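Local coordinates for protein galactitol 1-phosphate 5-dehydrogenase (Escherichia coli, PDB 4UEJ) that oxidises galactitol 1-phosphate to D-tagatose 6-phosphate with NAD+, as a zinc-containing, homodimeric member of the alcohol dehydrogenase family, at residues A[29-34]-A[118-123]; A[163-168]-A[229-234]; A[191-196]-A[210-215]. All coordinates share one frame; numbering follows the deposited sequence.

Interaction 1 (A[29-34]-A[118-123]); sequences RVKIAS and AEYIVV
Two antiparallel strands of the GroES-like domain, the catalytic domain of zinc-containing alcohol dehydrogenases, pair here with their short axes 4.7 Å apart and 150° between their directions. Backbone hydrogen bonds set the register. Val30 and Ile121 form a hydrogen-bonded pair: Val30 N reaches Ile121 O at 2.8 Å, nearly along the C=O axis, and Ile121 N answers to Val30 O. Two residues further along, Ile32 N donates to Glu119 O from above the carbonyl plane. The flanking pairs, Arg29 with Val122 and Lys31 with Tyr120, are non-hydrogen-bonded and bring CA-H groups against carbonyl oxygens, as where Tyr120 CA lies 3.2 Å from Val30 O.

Apolar contacts differ on the two faces. On the face of Arg29, Lys31, Tyr120 and Val122, Lys31 extends with CG anti to its backbone N (chi1 -179°) and runs alongside Tyr120, both pointing the same way; its CB comes within 3.6 Å of Tyr120 CE2, and its CD passes the phenol oxygen. Arg29 CB and CG cross Val122 CG2 obliquely before the chain bends at chi3 (58°), and its guanidinium makes a salt bridge with Asp66 of strand 60-68, which flanks strand 27-36. On the face of Val30 and Ile121, both buried, Ile121 CG2 touches both Val30 CB and Ile32 CD1, the latter at 3.9 Å.

Polar groups close the end of the ladder. One water donates to both Ile32 O and Glu119 O; the latter thus accepts two bonds, from the water and from Ile32 N. Ala118 O, buried without a polar partner, has Ile32 CD1 3.2 Å away.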
ATOM      1  N   ARG A  29       0.327 -34.580 -21.413  1.00 24.15           N
ATOM      2  CA  ARG A  29       1.630 -34.243 -21.966  1.00 24.23           C
ATOM      3  C   ARG A  29       1.450 -33.217 -23.065  1.00 27.56           C
ATOM      4  O   ARG A  29       0.574 -33.349 -23.917  1.00 24.59           O
ATOM      5  CB  ARG A  29       2.365 -35.474 -22.518  1.00 25.94           C
ATOM      6  CG  ARG A  29       3.758 -35.137 -23.031  1.00 26.24           C
ATOM      7  CD  ARG A  29       4.652 -36.363 -23.200  1.00 31.08           C
ATOM      8  NE  ARG A  29       4.084 -37.344 -24.116  1.00 32.08           N
ATOM      9  CZ  ARG A  29       3.814 -38.600 -23.786  1.00 35.29           C
ATOM     10  NH1 ARG A  29       4.065 -39.031 -22.557  1.00 40.37           N
ATOM     11  NH2 ARG A  29       3.296 -39.428 -24.687  1.00 39.30           N
ATOM     12  N   VAL A  30       2.284 -32.192 -23.031  1.00 23.06           N
ATOM     13  CA  VAL A  30       2.213 -31.134 -24.025  1.00 22.80           C
ATOM     14  C   VAL A  30       3.437 -31.132 -24.930  1.00 23.67           C
ATOM     15  O   VAL A  30       4.568 -31.131 -24.462  1.00 23.66           O
ATOM     16  CB  VAL A  30       2.089 -29.751 -23.359  1.00 21.25           C
ATOM     17  CG1 VAL A  30       1.958 -28.672 -24.414  1.00 21.15           C
ATOM     18  CG2 VAL A  30       0.898 -29.726 -22.407  1.00 24.78           C
ATOM     19  N   LYS A  31       3.207 -31.119 -26.237  1.00 24.63           N
ATOM     20  CA  LYS A  31       4.287 -30.879 -27.172  1.00 25.46           C
ATOM     21  C   LYS A  31       4.408 -29.372 -27.338  1.00 24.41           C
ATOM     22  O   LYS A  31       3.490 -28.719 -27.837  1.00 24.88           O
ATOM     23  CB  LYS A  31       4.020 -31.568 -28.506  1.00 27.21           C
ATOM     24  CG  LYS A  31       5.124 -31.384 -29.514  1.00 28.34           C
ATOM     25  CD  LYS A  31       4.803 -32.140 -30.803  1.00 34.39           C
ATOM     26  CE  LYS A  31       5.641 -31.639 -31.967  1.00 43.99           C
ATOM     27  NZ  LYS A  31       5.323 -32.375 -33.229  1.00 49.36           N
ATOM     28  N   ILE A  32       5.527 -28.817 -26.888  1.00 23.99           N
ATOM     29  CA  ILE A  32       5.668 -27.372 -26.773  1.00 22.94           C
ATOM     30  C   ILE A  32       5.964 -26.704 -28.119  1.00 23.74           C
ATOM     31  O   ILE A  32       6.865 -27.120 -28.856  1.00 25.05           O
ATOM     32  CB  ILE A  32       6.758 -27.029 -25.741  1.00 22.44           C
ATOM     33  CG1 ILE A  32       6.308 -27.524 -24.365  1.00 21.63           C
ATOM     34  CG2 ILE A  32       7.023 -25.539 -25.699  1.00 21.67           C
ATOM     35  CD1 ILE A  32       7.331 -27.367 -23.277  1.00 27.21           C
ATOM     36  N   ALA A  33       5.181 -25.672 -28.434  1.00 23.10           N
ATOM     37  CA  ALA A  33       5.267 -24.986 -29.728  1.00 23.93           C
ATOM     38  C   ALA A  33       5.980 -23.645 -29.632  1.00 23.39           C
ATOM     39  O   ALA A  33       6.669 -23.228 -30.562  1.00 24.36           O
ATOM     40  CB  ALA A  33       3.875 -24.785 -30.311  1.00 27.14           C
ATOM     41  N   SER A  34       5.804 -22.972 -28.501  1.00 22.01           N
ATOM     42  CA  SER A  34       6.322 -21.622 -28.317  1.00 21.53           C
ATOM     43  C   SER A  34       6.492 -21.370 -26.830  1.00 20.38           C
ATOM     44  O   SER A  34       5.571 -21.603 -26.055  1.00 20.20           O
ATOM     45  CB  SER A  34       5.377 -20.593 -28.924  1.00 21.35           C
ATOM     46  OG  SER A  34       5.857 -19.269 -28.735  1.00 24.33           O
ATOM     47  N   ALA A 118      11.610 -26.948 -23.348  1.00 23.91           N
ATOM     48  CA  ALA A 118      11.725 -28.367 -23.656  1.00 22.63           C
ATOM     49  C   ALA A 118      10.788 -28.730 -24.798  1.00 22.72           C
ATOM     50  O   ALA A 118       9.852 -27.999 -25.075  1.00 21.68           O
ATOM     51  CB  ALA A 118      11.408 -29.199 -22.419  1.00 22.45           C
ATOM     52  N   GLU A 119      11.029 -29.859 -25.463  1.00 24.12           N
ATOM     53  CA  GLU A 119      10.146 -30.288 -26.543  1.00 24.46           C
ATOM     54  C   GLU A 119       8.818 -30.813 -26.024  1.00 29.16           C
ATOM     55  O   GLU A 119       7.774 -30.610 -26.646  1.00 24.57           O
ATOM     56  CB  GLU A 119      10.811 -31.362 -27.396  1.00 26.36           C
ATOM     57  CG  GLU A 119      11.950 -30.869 -28.231  1.00 27.45           C
ATOM     58  CD  GLU A 119      12.507 -31.970 -29.101  1.00 37.38           C
ATOM     59  OE1 GLU A 119      11.829 -32.354 -30.079  1.00 40.26           O
ATOM     60  OE2 GLU A 119      13.610 -32.467 -28.792  1.00 35.26           O
ATOM     61  N   TYR A 120       8.868 -31.502 -24.889  1.00 23.64           N
ATOM     62  CA  TYR A 120       7.671 -32.030 -24.254  1.00 25.14           C
ATOM     63  C   TYR A 120       7.698 -31.792 -22.758  1.00 24.31           C
ATOM     64  O   TYR A 120       8.764 -31.714 -22.148  1.00 25.59           O
ATOM     65  CB  TYR A 120       7.521 -33.533 -24.503  1.00 24.49           C
ATOM     66  CG  TYR A 120       7.379 -33.929 -25.950  1.00 26.38           C
ATOM     67  CD1 TYR A 120       8.500 -34.115 -26.746  1.00 26.81           C
ATOM     68  CD2 TYR A 120       6.128 -34.155 -26.514  1.00 27.78           C
ATOM     69  CE1 TYR A 120       8.384 -34.495 -28.071  1.00 32.68           C
ATOM     70  CE2 TYR A 120       6.004 -34.541 -27.852  1.00 31.00           C
ATOM     71  CZ  TYR A 120       7.138 -34.709 -28.620  1.00 30.90           C
ATOM     72  OH  TYR A 120       7.035 -35.090 -29.945  1.00 33.04           O
ATOM     73  N   ILE A 121       6.518 -31.685 -22.168  1.00 21.37           N
ATOM     74  CA  ILE A 121       6.427 -31.618 -20.719  1.00 22.97           C
ATOM     75  C   ILE A 121       5.171 -32.344 -20.235  1.00 25.69           C
ATOM     76  O   ILE A 121       4.159 -32.377 -20.929  1.00 22.18           O
ATOM     77  CB  ILE A 121       6.439 -30.148 -20.237  1.00 19.44           C
ATOM     78  CG1 ILE A 121       6.615 -30.080 -18.716  1.00 19.16           C
ATOM     79  CG2 ILE A 121       5.181 -29.398 -20.726  1.00 18.47           C
ATOM     80  CD1 ILE A 121       6.747 -28.659 -18.168  1.00 18.08           C
ATOM     81  N   VAL A 122       5.251 -32.961 -19.062  1.00 21.22           N
ATOM     82  CA  VAL A 122       4.073 -33.538 -18.441  1.00 21.34           C
ATOM     83  C   VAL A 122       3.645 -32.647 -17.273  1.00 20.29           C
ATOM     84  O   VAL A 122       4.467 -32.269 -16.448  1.00 20.11           O
ATOM     85  CB  VAL A 122       4.338 -34.975 -17.956  1.00 22.78           C
ATOM     86  CG1 VAL A 122       3.206 -35.459 -17.072  1.00 24.64           C
ATOM     87  CG2 VAL A 122       4.522 -35.903 -19.156  1.00 23.93           C
ATOM     88  N   VAL A 123       2.366 -32.285 -17.239  1.00 19.72           N
ATOM     89  CA  VAL A 123       1.818 -31.420 -16.190  1.00 18.83           C
ATOM     90  C   VAL A 123       0.415 -31.882 -15.802  1.00 19.21           C
ATOM     91  O   VAL A 123      -0.167 -32.732 -16.472  1.00 20.03           O
ATOM     92  CB  VAL A 123       1.741 -29.934 -16.631  1.00 20.76           C
ATOM     93  CG1 VAL A 123       3.109 -29.412 -17.057  1.00 17.29           C
ATOM     94  CG2 VAL A 123       0.734 -29.758 -17.756  1.00 17.37           C
TER
HETATM   95  O   HOH W   1       8.147 -29.650 -29.225  1.00 18.64           O

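Interaction 2 (A[163-168]-A[229-234])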
ATOM      1  N   ASN A 163      -6.571   7.070 -14.881  1.00  9.21           N
ATOM      2  CA  ASN A 163      -5.349   7.540 -15.496  1.00 12.66           C
ATOM      3  C   ASN A 163      -4.242   6.568 -15.141  1.00 11.71           C
ATOM      4  O   ASN A 163      -3.692   6.596 -14.038  1.00 10.31           O
ATOM      5  CB  ASN A 163      -5.036   8.962 -15.033  1.00 10.66           C
ATOM      6  CG  ASN A 163      -6.017   9.961 -15.599  1.00 13.49           C
ATOM      7  OD1 ASN A 163      -6.231   9.995 -16.812  1.00 14.38           O
ATOM      8  ND2 ASN A 163      -6.646  10.754 -14.729  1.00 11.52           N
ATOM      9  N   VAL A 164      -3.944   5.691 -16.084  1.00  8.16           N
ATOM     10  CA  VAL A 164      -3.048   4.581 -15.833  1.00  7.86           C
ATOM     11  C   VAL A 164      -1.632   5.010 -16.155  1.00  8.57           C
ATOM     12  O   VAL A 164      -1.367   5.684 -17.167  1.00 11.87           O
ATOM     13  CB  VAL A 164      -3.462   3.335 -16.649  1.00  7.51           C
ATOM     14  CG1 VAL A 164      -2.425   2.211 -16.528  1.00  8.14           C
ATOM     15  CG2 VAL A 164      -4.817   2.837 -16.157  1.00 10.28           C
ATOM     16  N   ILE A 165      -0.723   4.643 -15.270  1.00  8.66           N
ATOM     17  CA  ILE A 165       0.690   4.899 -15.485  1.00 10.44           C
ATOM     18  C   ILE A 165       1.406   3.569 -15.367  1.00  7.87           C
ATOM     19  O   ILE A 165       1.317   2.902 -14.331  1.00  9.06           O
ATOM     20  CB  ILE A 165       1.247   5.909 -14.464  1.00  8.54           C
ATOM     21  CG1 ILE A 165       0.446   7.210 -14.515  1.00 10.85           C
ATOM     22  CG2 ILE A 165       2.737   6.155 -14.695  1.00  9.15           C
ATOM     23  CD1 ILE A 165       0.918   8.254 -13.496  1.00 15.08           C
ATOM     24  N   ILE A 166       2.104   3.173 -16.425  1.00  8.38           N
ATOM     25  CA  ILE A 166       2.860   1.939 -16.411  1.00  8.03           C
ATOM     26  C   ILE A 166       4.339   2.253 -16.322  1.00 12.15           C
ATOM     27  O   ILE A 166       4.897   2.899 -17.198  1.00 10.83           O
ATOM     28  CB  ILE A 166       2.607   1.073 -17.674  1.00  7.98           C
ATOM     29  CG1 ILE A 166       1.105   0.827 -17.881  1.00  8.84           C
ATOM     30  CG2 ILE A 166       3.414  -0.226 -17.572  1.00  9.67           C
ATOM     31  CD1 ILE A 166       0.369   0.134 -16.697  1.00  7.01           C
ATOM     32  N   ILE A 167       4.983   1.811 -15.249  1.00  8.81           N
ATOM     33  CA  ILE A 167       6.401   2.082 -15.095  1.00  9.69           C
ATOM     34  C   ILE A 167       7.152   0.801 -15.443  1.00 13.73           C
ATOM     35  O   ILE A 167       6.926  -0.254 -14.853  1.00 14.27           O
ATOM     36  CB  ILE A 167       6.750   2.562 -13.666  1.00 10.01           C
ATOM     37  CG1 ILE A 167       5.975   3.833 -13.322  1.00 10.32           C
ATOM     38  CG2 ILE A 167       8.233   2.838 -13.548  1.00 11.15           C
ATOM     39  CD1 ILE A 167       6.039   4.180 -11.823  1.00 12.58           C
ATOM     40  N   GLY A 168       8.022   0.883 -16.437  1.00 11.17           N
ATOM     41  CA  GLY A 168       8.702  -0.306 -16.905  1.00 12.19           C
ATOM     42  C   GLY A 168       8.109  -0.705 -18.236  1.00 12.75           C
ATOM     43  O   GLY A 168       6.907  -0.963 -18.333  1.00 14.16           O
ATOM     44  N   PHE A 229      -5.651  12.899 -10.916  1.00 10.87           N
ATOM     45  CA  PHE A 229      -6.696  12.198 -10.174  1.00 12.72           C
ATOM     46  C   PHE A 229      -7.001  10.813 -10.761  1.00 12.20           C
ATOM     47  O   PHE A 229      -6.762  10.561 -11.942  1.00 13.78           O
ATOM     48  CB  PHE A 229      -7.968  13.045 -10.136  1.00 12.48           C
ATOM     49  CG  PHE A 229      -7.823  14.318  -9.346  1.00 14.49           C
ATOM     50  CD1 PHE A 229      -7.836  14.291  -7.960  1.00 19.21           C
ATOM     51  CD2 PHE A 229      -7.666  15.536  -9.988  1.00 16.12           C
ATOM     52  CE1 PHE A 229      -7.703  15.471  -7.221  1.00 19.83           C
ATOM     53  CE2 PHE A 229      -7.525  16.713  -9.260  1.00 18.43           C
ATOM     54  CZ  PHE A 229      -7.547  16.675  -7.876  1.00 17.47           C
ATOM     55  N   ASN A 230      -7.536   9.929  -9.924  1.00  9.75           N
ATOM     56  CA  ASN A 230      -7.910   8.580 -10.330  1.00 10.18           C
ATOM     57  C   ASN A 230      -6.799   7.843 -11.062  1.00  9.06           C
ATOM     58  O   ASN A 230      -7.026   7.160 -12.071  1.00  9.31           O
ATOM     59  CB  ASN A 230      -9.172   8.623 -11.180  1.00 14.83           C
ATOM     60  CG  ASN A 230     -10.337   9.240 -10.436  1.00 21.33           C
ATOM     61  OD1 ASN A 230     -10.822   8.677  -9.454  1.00 28.66           O
ATOM     62  ND2 ASN A 230     -10.787  10.403 -10.890  1.00 22.18           N
ATOM     63  N   GLN A 231      -5.589   7.982 -10.534  1.00 10.25           N
ATOM     64  CA  GLN A 231      -4.445   7.277 -11.081  1.00 11.79           C
ATOM     65  C   GLN A 231      -4.370   5.842 -10.619  1.00 10.35           C
ATOM     66  O   GLN A 231      -4.697   5.512  -9.488  1.00  7.69           O
ATOM     67  CB  GLN A 231      -3.143   7.976 -10.711  1.00 11.55           C
ATOM     68  CG  GLN A 231      -2.898   9.238 -11.482  1.00 16.88           C
ATOM     69  CD  GLN A 231      -1.609   9.895 -11.081  1.00 12.01           C
ATOM     70  OE1 GLN A 231      -0.975   9.491 -10.110  1.00 11.57           O
ATOM     71  NE2 GLN A 231      -1.209  10.915 -11.829  1.00 11.57           N
ATOM     72  N   LEU A 232      -3.910   5.005 -11.526  1.00  7.33           N
ATOM     73  CA  LEU A 232      -3.528   3.634 -11.223  1.00  6.02           C
ATOM     74  C   LEU A 232      -2.155   3.445 -11.819  1.00  7.84           C
ATOM     75  O   LEU A 232      -1.988   3.468 -13.050  1.00  9.53           O
ATOM     76  CB  LEU A 232      -4.542   2.647 -11.803  1.00  7.42           C
ATOM     77  CG  LEU A 232      -4.129   1.181 -11.812  1.00  8.29           C
ATOM     78  CD1 LEU A 232      -3.835   0.750 -10.383  1.00  9.07           C
ATOM     79  CD2 LEU A 232      -5.248   0.332 -12.428  1.00  9.70           C
ATOM     80  N   ILE A 233      -1.170   3.292 -10.947  1.00  6.06           N
ATOM     81  CA  ILE A 233       0.213   3.187 -11.346  1.00  6.34           C
ATOM     82  C   ILE A 233       0.653   1.734 -11.187  1.00  7.81           C
ATOM     83  O   ILE A 233       0.499   1.147 -10.117  1.00 10.38           O
ATOM     84  CB  ILE A 233       1.096   4.107 -10.494  1.00  7.29           C
ATOM     85  CG1 ILE A 233       0.553   5.547 -10.494  1.00 10.31           C
ATOM     86  CG2 ILE A 233       2.531   4.038 -10.939  1.00 12.23           C
ATOM     87  CD1 ILE A 233       1.291   6.493  -9.554  1.00 11.62           C
ATOM     88  N   LEU A 234       1.164   1.139 -12.251  1.00  7.64           N
ATOM     89  CA  LEU A 234       1.707  -0.213 -12.132  1.00  7.90           C
ATOM     90  C   LEU A 234       3.214  -0.146 -12.185  1.00  9.24           C
ATOM     91  O   LEU A 234       3.790   0.295 -13.182  1.00 10.64           O
ATOM     92  CB  LEU A 234       1.208  -1.123 -13.251  1.00 10.97           C
ATOM     93  CG  LEU A 234      -0.053  -1.937 -13.015  1.00 15.91           C
ATOM     94  CD1 LEU A 234      -1.238  -0.999 -12.819  1.00 12.12           C
ATOM     95  CD2 LEU A 234      -0.264  -2.890 -14.196  1.00 17.88           C
TER
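Strands 163-167 and 231-234 run parallel, 15° apart, and their side chains mesh differently on the two faces of the sheet. On the face of Ile165 and Ile233, Ile165 CD1 crosses obliquely to the amide end of Gln231, 3.8 Å from its NE2, which bonds Leu227 O while OE1 accepts from Gly251 N. Ile165 CB meets Ile233 CG1. Ile233 thus has a neighbour on each branch, for its CG2 takes the tip of Ile167, with CD1 3.6 Å away and the two side chains pointing the same way. Across the sheet, Ile166 folds back at chi2 (-58°), so that its CD1 rests 3.8 Å from Leu234 CB and also touches CD2. Helices 171-182 and 143-155 cover this face, and helix 240-249 packs against Ile167 and Ile233.

Along the backbone, amides alternate between strands, ending with Ile167 N to Leu234 O at 2.8 Å. Asn163 prolongs the ladder: its ND2 gives Phe229 O a bond of 2.8 Å, nearly along the C=O axis and close to its own amide plane, while OD1 accepts from Ser187. An alanine at this position would lose both side-chain bonds and would probably leave the approach of Phe229 to the strand less firmly held. Phe229 itself makes a cation-pi contact with Lys97 of the second subunit. In strand order 3-2-1-4-5-6 these are the central neighbours, 1 and 4, and with the probable GxGxxG turn starting at Gly168 they mark a Rossmann fold.

Interaction 3 (A[191-196]-A[210-215]); sequences IDISSE and FNSSEM
The two segments run parallel as they leave the sheet, Ile191 opposite Phe210 and Asp192 opposite Asn211. Asp192 N donates to Phe210 O at 3.1 Å, nearly along the C=O axis, and Ser212 N returns a bond to Asp192 O from above the carbonyl plane. CA-H groups of Ile191 and Asn211 lean on the same two oxygens. Beyond this the strands end, and the 212-215 chain curls so that Asn211 O accepts from both Glu214 N and Met215 N.

Ile191 crosses Phe210 obliquely, its CD1 lying at the edge of the ring, 3.9 Å from CD2, while its CG2 reaches Ser212 CB. Met220 of helix 217-223 packs against all three residues. These are the C-terminal ends of two strands of a beta-alpha-beta unit in the Rossmann domain, linked by helix 196-203. In such domains an acidic residue at the end of the second strand commonly binds the adenosine ribose of NAD; Asp192 sits at that position, and OD1 accepts from Ala169 N of the probable glycine-rich turn.

The other oxygen of Asp192, OD2, is met from above the carboxylate plane by Ser194 N, which makes an Asx turn. Asn211 forms a second Asx turn: with CG anti to the backbone N (chi1 -172°), its OD1 receives Ser213 N in the carbonyl plane and Ser213 OG at a very short 2.5 Å. ND2 faces the other way, 3.5 Å from Ser195 CB, and donates to a water that also bonds Ser195 OG.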
ATOM      1  N   ILE A 191       6.414   4.972 -18.565  1.00 11.60           N
ATOM      2  CA  ILE A 191       7.657   5.506 -18.034  1.00 11.99           C
ATOM      3  C   ILE A 191       8.757   4.455 -18.074  1.00 12.38           C
ATOM      4  O   ILE A 191       8.540   3.329 -17.657  1.00 14.85           O
ATOM      5  CB  ILE A 191       7.472   6.005 -16.580  1.00 11.58           C
ATOM      6  CG1 ILE A 191       6.313   7.006 -16.501  1.00 11.29           C
ATOM      7  CG2 ILE A 191       8.772   6.591 -16.059  1.00 15.12           C
ATOM      8  CD1 ILE A 191       6.072   7.586 -15.087  1.00 13.51           C
ATOM      9  N   ASP A 192       9.936   4.818 -18.583  1.00 14.11           N
ATOM     10  CA  ASP A 192      11.042   3.864 -18.673  1.00 19.46           C
ATOM     11  C   ASP A 192      12.391   4.572 -18.722  1.00 22.89           C
ATOM     12  O   ASP A 192      12.465   5.739 -19.107  1.00 22.79           O
ATOM     13  CB  ASP A 192      10.887   2.967 -19.905  1.00 19.73           C
ATOM     14  CG  ASP A 192      11.726   1.703 -19.812  1.00 28.44           C
ATOM     15  OD1 ASP A 192      11.453   0.871 -18.926  1.00 28.25           O
ATOM     16  OD2 ASP A 192      12.660   1.535 -20.622  1.00 31.12           O
ATOM     17  N   ILE A 193      13.448   3.863 -18.327  1.00 28.26           N
ATOM     18  CA  ILE A 193      14.802   4.427 -18.314  1.00 40.26           C
ATOM     19  C   ILE A 193      15.377   4.622 -19.715  1.00 45.27           C
ATOM     20  O   ILE A 193      16.268   5.449 -19.909  1.00 51.56           O
ATOM     21  CB  ILE A 193      15.794   3.549 -17.505  1.00 42.08           C
ATOM     22  CG1 ILE A 193      16.167   2.284 -18.284  1.00 42.06           C
ATOM     23  CG2 ILE A 193      15.224   3.204 -16.132  1.00 43.70           C
ATOM     24  CD1 ILE A 193      17.394   1.580 -17.756  1.00 40.82           C
ATOM     25  N   SER A 194      14.881   3.859 -20.686  1.00 49.24           N
ATOM     26  CA  SER A 194      15.313   3.999 -22.076  1.00 52.90           C
ATOM     27  C   SER A 194      14.181   4.570 -22.916  1.00 49.69           C
ATOM     28  O   SER A 194      13.040   4.608 -22.469  1.00 48.20           O
ATOM     29  CB  SER A 194      15.768   2.656 -22.652  1.00 54.33           C
ATOM     30  OG  SER A 194      16.987   2.234 -22.069  1.00 56.95           O
ATOM     31  N   SER A 195      14.491   4.999 -24.136  1.00 41.32           N
ATOM     32  CA  SER A 195      13.507   5.710 -24.961  1.00 35.18           C
ATOM     33  C   SER A 195      12.956   4.893 -26.124  1.00 31.63           C
ATOM     34  O   SER A 195      12.054   5.331 -26.853  1.00 31.65           O
ATOM     35  CB  SER A 195      14.125   7.001 -25.496  1.00 39.83           C
ATOM     36  OG  SER A 195      15.302   6.729 -26.239  1.00 46.52           O
ATOM     37  N   GLU A 196      13.485   3.689 -26.258  1.00 41.09           N
ATOM     38  CA  GLU A 196      13.248   2.886 -27.432  1.00 52.40           C
ATOM     39  C   GLU A 196      11.836   2.311 -27.419  1.00 45.50           C
ATOM     40  O   GLU A 196      11.051   2.449 -28.369  1.00 47.27           O
ATOM     41  CB  GLU A 196      14.258   1.771 -27.473  1.00 65.64           C
ATOM     42  CG  GLU A 196      15.357   2.110 -28.385  1.00 73.43           C
ATOM     43  CD  GLU A 196      16.276   0.952 -28.677  1.00 77.83           C
ATOM     44  OE1 GLU A 196      16.045  -0.143 -28.132  1.00 78.91           O
ATOM     45  OE2 GLU A 196      17.159   1.124 -29.526  1.00 78.99           O
ATOM     46  N   PHE A 210       7.416   9.215 -20.440  1.00 14.55           N
ATOM     47  CA  PHE A 210       8.490   9.905 -19.743  1.00 15.34           C
ATOM     48  C   PHE A 210       9.734   9.024 -19.693  1.00 16.48           C
ATOM     49  O   PHE A 210       9.676   7.874 -19.243  1.00 14.90           O
ATOM     50  CB  PHE A 210       8.076  10.270 -18.309  1.00 14.69           C
ATOM     51  CG  PHE A 210       6.787  11.045 -18.212  1.00 14.32           C
ATOM     52  CD1 PHE A 210       6.420  11.955 -19.195  1.00 23.07           C
ATOM     53  CD2 PHE A 210       5.957  10.889 -17.111  1.00 17.09           C
ATOM     54  CE1 PHE A 210       5.237  12.675 -19.091  1.00 16.90           C
ATOM     55  CE2 PHE A 210       4.774  11.605 -16.998  1.00 14.24           C
ATOM     56  CZ  PHE A 210       4.416  12.502 -17.991  1.00 18.15           C
ATOM     57  N   ASN A 211      10.850   9.567 -20.150  1.00 17.09           N
ATOM     58  CA  ASN A 211      12.148   8.929 -20.002  1.00 21.06           C
ATOM     59  C   ASN A 211      12.730   9.291 -18.646  1.00 22.02           C
ATOM     60  O   ASN A 211      13.120  10.434 -18.431  1.00 26.49           O
ATOM     61  CB  ASN A 211      13.089   9.378 -21.120  1.00 19.41           C
ATOM     62  CG  ASN A 211      14.389   8.599 -21.146  1.00 30.56           C
ATOM     63  OD1 ASN A 211      15.002   8.346 -20.111  1.00 29.64           O
ATOM     64  ND2 ASN A 211      14.821   8.218 -22.343  1.00 33.77           N
ATOM     65  N   SER A 212      12.798   8.332 -17.731  1.00 18.21           N
ATOM     66  CA  SER A 212      13.145   8.671 -16.352  1.00 23.00           C
ATOM     67  C   SER A 212      14.636   8.956 -16.180  1.00 26.61           C
ATOM     68  O   SER A 212      15.076   9.383 -15.111  1.00 29.73           O
ATOM     69  CB  SER A 212      12.705   7.557 -15.406  1.00 23.76           C
ATOM     70  OG  SER A 212      13.403   6.358 -15.668  1.00 24.02           O
ATOM     71  N   SER A 213      15.411   8.733 -17.233  1.00 25.98           N
ATOM     72  CA  SER A 213      16.825   9.078 -17.200  1.00 31.07           C
ATOM     73  C   SER A 213      17.015  10.524 -17.650  1.00 35.23           C
ATOM     74  O   SER A 213      18.114  11.075 -17.572  1.00 41.34           O
ATOM     75  CB  SER A 213      17.635   8.124 -18.084  1.00 31.99           C
ATOM     76  OG  SER A 213      17.396   8.365 -19.461  1.00 35.31           O
ATOM     77  N   GLU A 214      15.932  11.137 -18.117  1.00 29.75           N
ATOM     78  CA  GLU A 214      15.983  12.488 -18.656  1.00 26.22           C
ATOM     79  C   GLU A 214      15.048  13.442 -17.927  1.00 27.50           C
ATOM     80  O   GLU A 214      15.236  14.653 -17.973  1.00 34.06           O
ATOM     81  CB  GLU A 214      15.639  12.470 -20.141  1.00 26.83           C
ATOM     82  CG  GLU A 214      16.643  11.715 -20.985  1.00 33.14           C
ATOM     83  CD  GLU A 214      16.220  11.614 -22.433  1.00 43.27           C
ATOM     84  OE1 GLU A 214      15.107  12.084 -22.761  1.00 44.79           O
ATOM     85  OE2 GLU A 214      16.997  11.062 -23.243  1.00 48.19           O
ATOM     86  N   MET A 215      14.032  12.894 -17.267  1.00 24.20           N
ATOM     87  CA  MET A 215      13.114  13.697 -16.469  1.00 25.06           C
ATOM     88  C   MET A 215      13.166  13.288 -15.010  1.00 26.14           C
ATOM     89  O   MET A 215      13.239  12.109 -14.694  1.00 26.21           O
ATOM     90  CB  MET A 215      11.677  13.556 -16.964  1.00 26.09           C
ATOM     91  CG  MET A 215      11.482  13.819 -18.438  1.00 25.97           C
ATOM     92  SD  MET A 215       9.755  13.589 -18.909  1.00 27.44           S
ATOM     93  CE  MET A 215       8.966  14.825 -17.866  1.00 22.06           C
TER
HETATM   94  O   HOH W   2      17.152   6.868 -24.180  1.00 57.88           O

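Overall arrangement
From the N terminus, interaction 1 is the first to close, returning the chain to strand 27-36 after 83 intervening residues that carry the structural zinc site, and joining two strands of the mixed sheet of the GroES-like catalytic domain. The chain then enters the Rossmann domain, where 163-168 opens interaction 2. Before 229-234 closes it, interaction 3 forms and completes the shorter 191-196 to 210-215 loop, nested inside the larger one. The two share a parallel sheet: strands 163-167 and 187-192 are neighbours, and the backbone of Ile191 is probably hydrogen-bonded to Ile166 and Gly168. Interaction 1 lies on the opposite side of the chain's centre, its centre about 37 Å from that of interaction 2.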